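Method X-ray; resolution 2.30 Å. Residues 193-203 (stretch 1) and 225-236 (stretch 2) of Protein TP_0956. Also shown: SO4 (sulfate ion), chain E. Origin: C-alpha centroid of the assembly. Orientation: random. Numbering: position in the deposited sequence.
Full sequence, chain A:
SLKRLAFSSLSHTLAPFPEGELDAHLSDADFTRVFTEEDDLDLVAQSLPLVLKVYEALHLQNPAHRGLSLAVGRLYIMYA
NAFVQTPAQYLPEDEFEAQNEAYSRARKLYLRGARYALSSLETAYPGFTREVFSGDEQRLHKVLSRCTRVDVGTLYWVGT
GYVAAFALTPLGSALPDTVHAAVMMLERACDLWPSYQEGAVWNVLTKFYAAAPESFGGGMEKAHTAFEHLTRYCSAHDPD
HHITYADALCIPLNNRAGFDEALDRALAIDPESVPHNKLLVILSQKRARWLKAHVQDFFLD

Stretch 1 (193-203) WPSYQEGAVWN
Stretch 2, residues 225-236: TAFEHLTRYCSA

Three consecutive residues at this contact have positive phi: Gln 197 (phi/psi 41/59), Glu 198 (49/42) and Gly 199 (77/20), directly after Tyr 196 at -42/130. Of the three, only Gly 199 lacks a side chain, and it lies close against stretch 2: an ideal CB would sit 3.2 Å from Tyr 233 CB and 3.4 Å from Leu 230 CD1.

Helix 196-203 runs antiparallel to helix 225-233 (169°), with axes approaching to 7.7 Å. CA atoms give the register: Glu 198 CA to Cys 234 CA is 4.7 Å, and Gly 199 CA to Leu 230 CA is 5.0 Å. Further along, Trp 202 CA lies 5.2 Å from Ala 226 CA.

Trp 202 (chi1 m, chi2 108°) enters a hole formed by Ala 226, His 229, Leu 230 and Tyr 233; Trp 202 CB lies 3.8 Å from Leu 230 CB. Its six-membered ring forms an offset stack with His 229 (centroids 4.1 Å apart, planes at 11°), and His 229 CB sits 3.5 Å from the centroid of the Trp 202 five-membered ring. The Tyr 233 ring, tilted 12° from that five-membered ring, is slid to a centroid distance of 5.8 Å and barely overlaps. Within stretch 1, Trp 202 NE1 donates to Pro 194 O at 2.7 Å. Leu 230 is t,p; His 229 and Tyr 233 are both m at chi1.

A type I turn spans Trp 193 to Tyr 196, closed by Tyr 196 N to Trp 193 O at 3.0 Å, with Pro 194 at -46/-39 and Ser 195 at -89/-3. Within it, Ser 195 CA lies over the Tyr 233 face, 3.7 Å from the ring centroid, a CH-pi contact. Ser 195 N also donates to sulfate O4 (3.0 Å).

No direct hydrogen bond joins the stretches. Instead, one water donates to Glu 198 OE2 (2.9 Å) and Tyr 233 O (3.1 Å), while Cys 234 CA approaches Glu 198 O at 3.5 Å in a CA-H...O contact.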

# COMPACT_ATOMS: atom_id res chain seq x y z
N TRP A 193 6.78 11.92 -36.07
CA TRP A 193 6.30 12.99 -35.21
C TRP A 193 7.41 13.51 -34.27
O TRP A 193 7.37 13.30 -33.05
CB TRP A 193 5.09 12.46 -34.43
CG TRP A 193 4.28 13.47 -33.69
CD1 TRP A 193 4.60 14.77 -33.44
CD2 TRP A 193 3.00 13.25 -33.08
NE1 TRP A 193 3.61 15.38 -32.71
CE2 TRP A 193 2.61 14.47 -32.48
CE3 TRP A 193 2.15 12.14 -32.97
CZ2 TRP A 193 1.41 14.61 -31.78
CZ3 TRP A 193 0.95 12.28 -32.29
CH2 TRP A 193 0.59 13.51 -31.71
N PRO A 194 8.41 14.21 -34.85
CA PRO A 194 9.63 14.69 -34.17
C PRO A 194 9.33 15.36 -32.83
O PRO A 194 10.09 15.19 -31.87
CB PRO A 194 10.17 15.77 -35.13
CG PRO A 194 9.56 15.50 -36.46
CD PRO A 194 8.34 14.64 -36.26
N SER A 195 8.23 16.12 -32.78
CA SER A 195 7.94 17.01 -31.66
C SER A 195 7.17 16.33 -30.54
O SER A 195 6.91 16.94 -29.50
CB SER A 195 7.17 18.26 -32.14
OG SER A 195 5.76 18.01 -32.16
N TYR A 196 6.80 15.07 -30.75
CA TYR A 196 5.97 14.34 -29.78
C TYR A 196 6.32 14.52 -28.28
O TYR A 196 7.48 14.35 -27.87
CB TYR A 196 5.98 12.86 -30.12
CG TYR A 196 5.06 12.05 -29.25
CD1 TYR A 196 3.68 12.12 -29.41
CD2 TYR A 196 5.57 11.18 -28.28
CE1 TYR A 196 2.83 11.38 -28.62
CE2 TYR A 196 4.73 10.43 -27.49
CZ TYR A 196 3.35 10.53 -27.67
OH TYR A 196 2.50 9.79 -26.89
N GLN A 197 5.32 14.83 -27.47
CA GLN A 197 5.52 15.10 -26.04
C GLN A 197 6.78 15.94 -25.81
O GLN A 197 7.71 15.50 -25.13
CB GLN A 197 5.65 13.80 -25.25
CG GLN A 197 4.51 12.83 -25.43
CD GLN A 197 3.35 13.10 -24.49
OE1 GLN A 197 3.07 14.24 -24.13
NE2 GLN A 197 2.67 12.03 -24.07
N GLU A 198 6.81 17.13 -26.40
CA GLU A 198 7.93 18.04 -26.19
C GLU A 198 9.29 17.35 -26.37
O GLU A 198 10.23 17.57 -25.59
CB GLU A 198 7.82 18.67 -24.79
CG GLU A 198 6.49 19.39 -24.58
CD GLU A 198 6.33 19.95 -23.18
OE1 GLU A 198 5.96 19.18 -22.27
OE2 GLU A 198 6.56 21.17 -22.99
N GLY A 199 9.40 16.52 -27.41
CA GLY A 199 10.65 15.86 -27.75
C GLY A 199 11.04 14.67 -26.87
O GLY A 199 12.20 14.28 -26.85
N ALA A 200 10.08 14.07 -26.17
CA ALA A 200 10.38 12.96 -25.26
C ALA A 200 11.14 11.78 -25.90
O ALA A 200 11.94 11.10 -25.24
CB ALA A 200 9.10 12.45 -24.61
N VAL A 201 10.86 11.51 -27.18
CA VAL A 201 11.53 10.42 -27.89
C VAL A 201 13.04 10.69 -28.00
O VAL A 201 13.86 9.79 -27.79
CB VAL A 201 10.96 10.18 -29.29
CG1 VAL A 201 11.47 8.85 -29.85
CG2 VAL A 201 9.44 10.21 -29.26
N TRP A 202 13.40 11.93 -28.33
CA TRP A 202 14.80 12.31 -28.49
C TRP A 202 15.55 12.15 -27.20
O TRP A 202 16.75 11.88 -27.21
CB TRP A 202 14.90 13.76 -28.94
CG TRP A 202 14.24 14.00 -30.23
CD1 TRP A 202 13.07 14.67 -30.44
CD2 TRP A 202 14.67 13.53 -31.51
NE1 TRP A 202 12.76 14.66 -31.77
CE2 TRP A 202 13.73 13.98 -32.46
CE3 TRP A 202 15.78 12.80 -31.95
CZ2 TRP A 202 13.86 13.72 -33.83
CZ3 TRP A 202 15.91 12.54 -33.31
CH2 TRP A 202 14.94 13.00 -34.23
N ASN A 203 14.84 12.35 -26.10
CA ASN A 203 15.41 12.19 -24.78
C ASN A 203 15.84 10.73 -24.53
O ASN A 203 16.98 10.46 -24.14
CB ASN A 203 14.43 12.68 -23.70
CG ASN A 203 15.02 12.62 -22.30
OD1 ASN A 203 14.49 11.95 -21.42
ND2 ASN A 203 16.14 13.30 -22.11
N THR A 225 23.30 14.65 -31.61
CA THR A 225 22.28 15.06 -32.58
C THR A 225 20.87 14.83 -32.02
O THR A 225 19.97 15.65 -32.20
CB THR A 225 22.46 14.30 -33.90
OG1 THR A 225 23.72 14.67 -34.50
CG2 THR A 225 21.32 14.63 -34.86
N ALA A 226 20.68 13.71 -31.33
CA ALA A 226 19.39 13.45 -30.70
C ALA A 226 19.11 14.53 -29.64
O ALA A 226 18.00 15.09 -29.60
CB ALA A 226 19.36 12.04 -30.09
N PHE A 227 20.11 14.87 -28.84
CA PHE A 227 19.97 15.95 -27.87
C PHE A 227 19.67 17.32 -28.50
O PHE A 227 18.91 18.10 -27.93
CB PHE A 227 21.20 16.08 -26.95
CG PHE A 227 20.96 17.02 -25.79
CD1 PHE A 227 20.31 16.56 -24.66
CD2 PHE A 227 21.31 18.36 -25.87
CE1 PHE A 227 20.04 17.42 -23.58
CE2 PHE A 227 21.04 19.23 -24.81
CZ PHE A 227 20.41 18.77 -23.66
N GLU A 228 20.29 17.61 -29.64
CA GLU A 228 19.98 18.83 -30.37
C GLU A 228 18.50 18.90 -30.78
O GLU A 228 17.89 19.96 -30.68
CB GLU A 228 20.89 18.96 -31.61
CG GLU A 228 22.22 19.64 -31.31
CD GLU A 228 23.03 19.95 -32.57
OE1 GLU A 228 22.69 19.42 -33.66
OE2 GLU A 228 24.00 20.73 -32.47
N HIS A 229 17.93 17.78 -31.22
CA HIS A 229 16.51 17.77 -31.55
C HIS A 229 15.67 18.01 -30.29
O HIS A 229 14.69 18.76 -30.32
CB HIS A 229 16.10 16.46 -32.21
CG HIS A 229 16.47 16.37 -33.66
ND1 HIS A 229 15.63 16.79 -34.67
CD2 HIS A 229 17.58 15.89 -34.27
CE1 HIS A 229 16.21 16.58 -35.84
NE2 HIS A 229 17.40 16.04 -35.62
N LEU A 230 16.06 17.39 -29.18
CA LEU A 230 15.34 17.54 -27.91
C LEU A 230 15.22 19.02 -27.51
O LEU A 230 14.14 19.48 -27.12
CB LEU A 230 16.02 16.74 -26.80
CG LEU A 230 15.51 16.88 -25.36
CD1 LEU A 230 14.02 16.50 -25.22
CD2 LEU A 230 16.36 16.04 -24.42
N THR A 231 16.32 19.76 -27.61
CA THR A 231 16.32 21.17 -27.20
C THR A 231 15.36 22.04 -28.03
O THR A 231 14.93 23.10 -27.58
CB THR A 231 17.72 21.79 -27.31
OG1 THR A 231 18.22 21.62 -28.64
CG2 THR A 231 18.67 21.13 -26.32
N ARG A 232 15.03 21.59 -29.24
CA ARG A 232 14.09 22.33 -30.07
C ARG A 232 12.66 22.26 -29.52
O ARG A 232 11.87 23.18 -29.74
CB ARG A 232 14.10 21.79 -31.52
CG ARG A 232 15.43 21.96 -32.25
CD ARG A 232 16.13 23.19 -31.74
NE ARG A 232 17.44 23.41 -32.33
CZ ARG A 232 17.67 24.24 -33.33
NH1 ARG A 232 16.68 24.93 -33.88
NH2 ARG A 232 18.91 24.38 -33.80
N TYR A 233 12.34 21.18 -28.82
CA TYR A 233 10.96 20.91 -28.45
C TYR A 233 10.66 20.96 -26.96
O TYR A 233 9.49 21.04 -26.58
CB TYR A 233 10.55 19.53 -28.98
CG TYR A 233 10.73 19.38 -30.48
CD1 TYR A 233 9.93 20.09 -31.37
CD2 TYR A 233 11.69 18.54 -31.00
CE1 TYR A 233 10.08 19.95 -32.74
CE2 TYR A 233 11.86 18.39 -32.36
CZ TYR A 233 11.05 19.11 -33.23
OH TYR A 233 11.22 18.97 -34.60
N CYS A 234 11.69 20.90 -26.13
CA CYS A 234 11.49 20.69 -24.70
C CYS A 234 11.12 21.97 -23.97
O CYS A 234 11.40 23.07 -24.43
CB CYS A 234 12.72 20.04 -24.05
SG CYS A 234 14.23 21.06 -24.17
N SER A 235 10.52 21.81 -22.80
CA SER A 235 10.09 22.94 -21.97
C SER A 235 11.18 23.45 -21.03
O SER A 235 11.97 22.68 -20.47
CB SER A 235 8.87 22.53 -21.14
OG SER A 235 8.42 23.60 -20.33
N ALA A 236 11.20 24.77 -20.84
CA ALA A 236 12.01 25.42 -19.83
C ALA A 236 11.68 24.92 -18.42
O ALA A 236 12.50 25.05 -17.50
CB ALA A 236 11.81 26.94 -19.90
S SO4 E . 5.72 17.65 -36.09
O1 SO4 E . 4.39 17.49 -35.48
O2 SO4 E . 5.84 16.84 -37.30
O3 SO4 E . 5.89 19.07 -36.40
O4 SO4 E . 6.75 17.23 -35.13
O HOH W 1 7.70 22.96 -24.92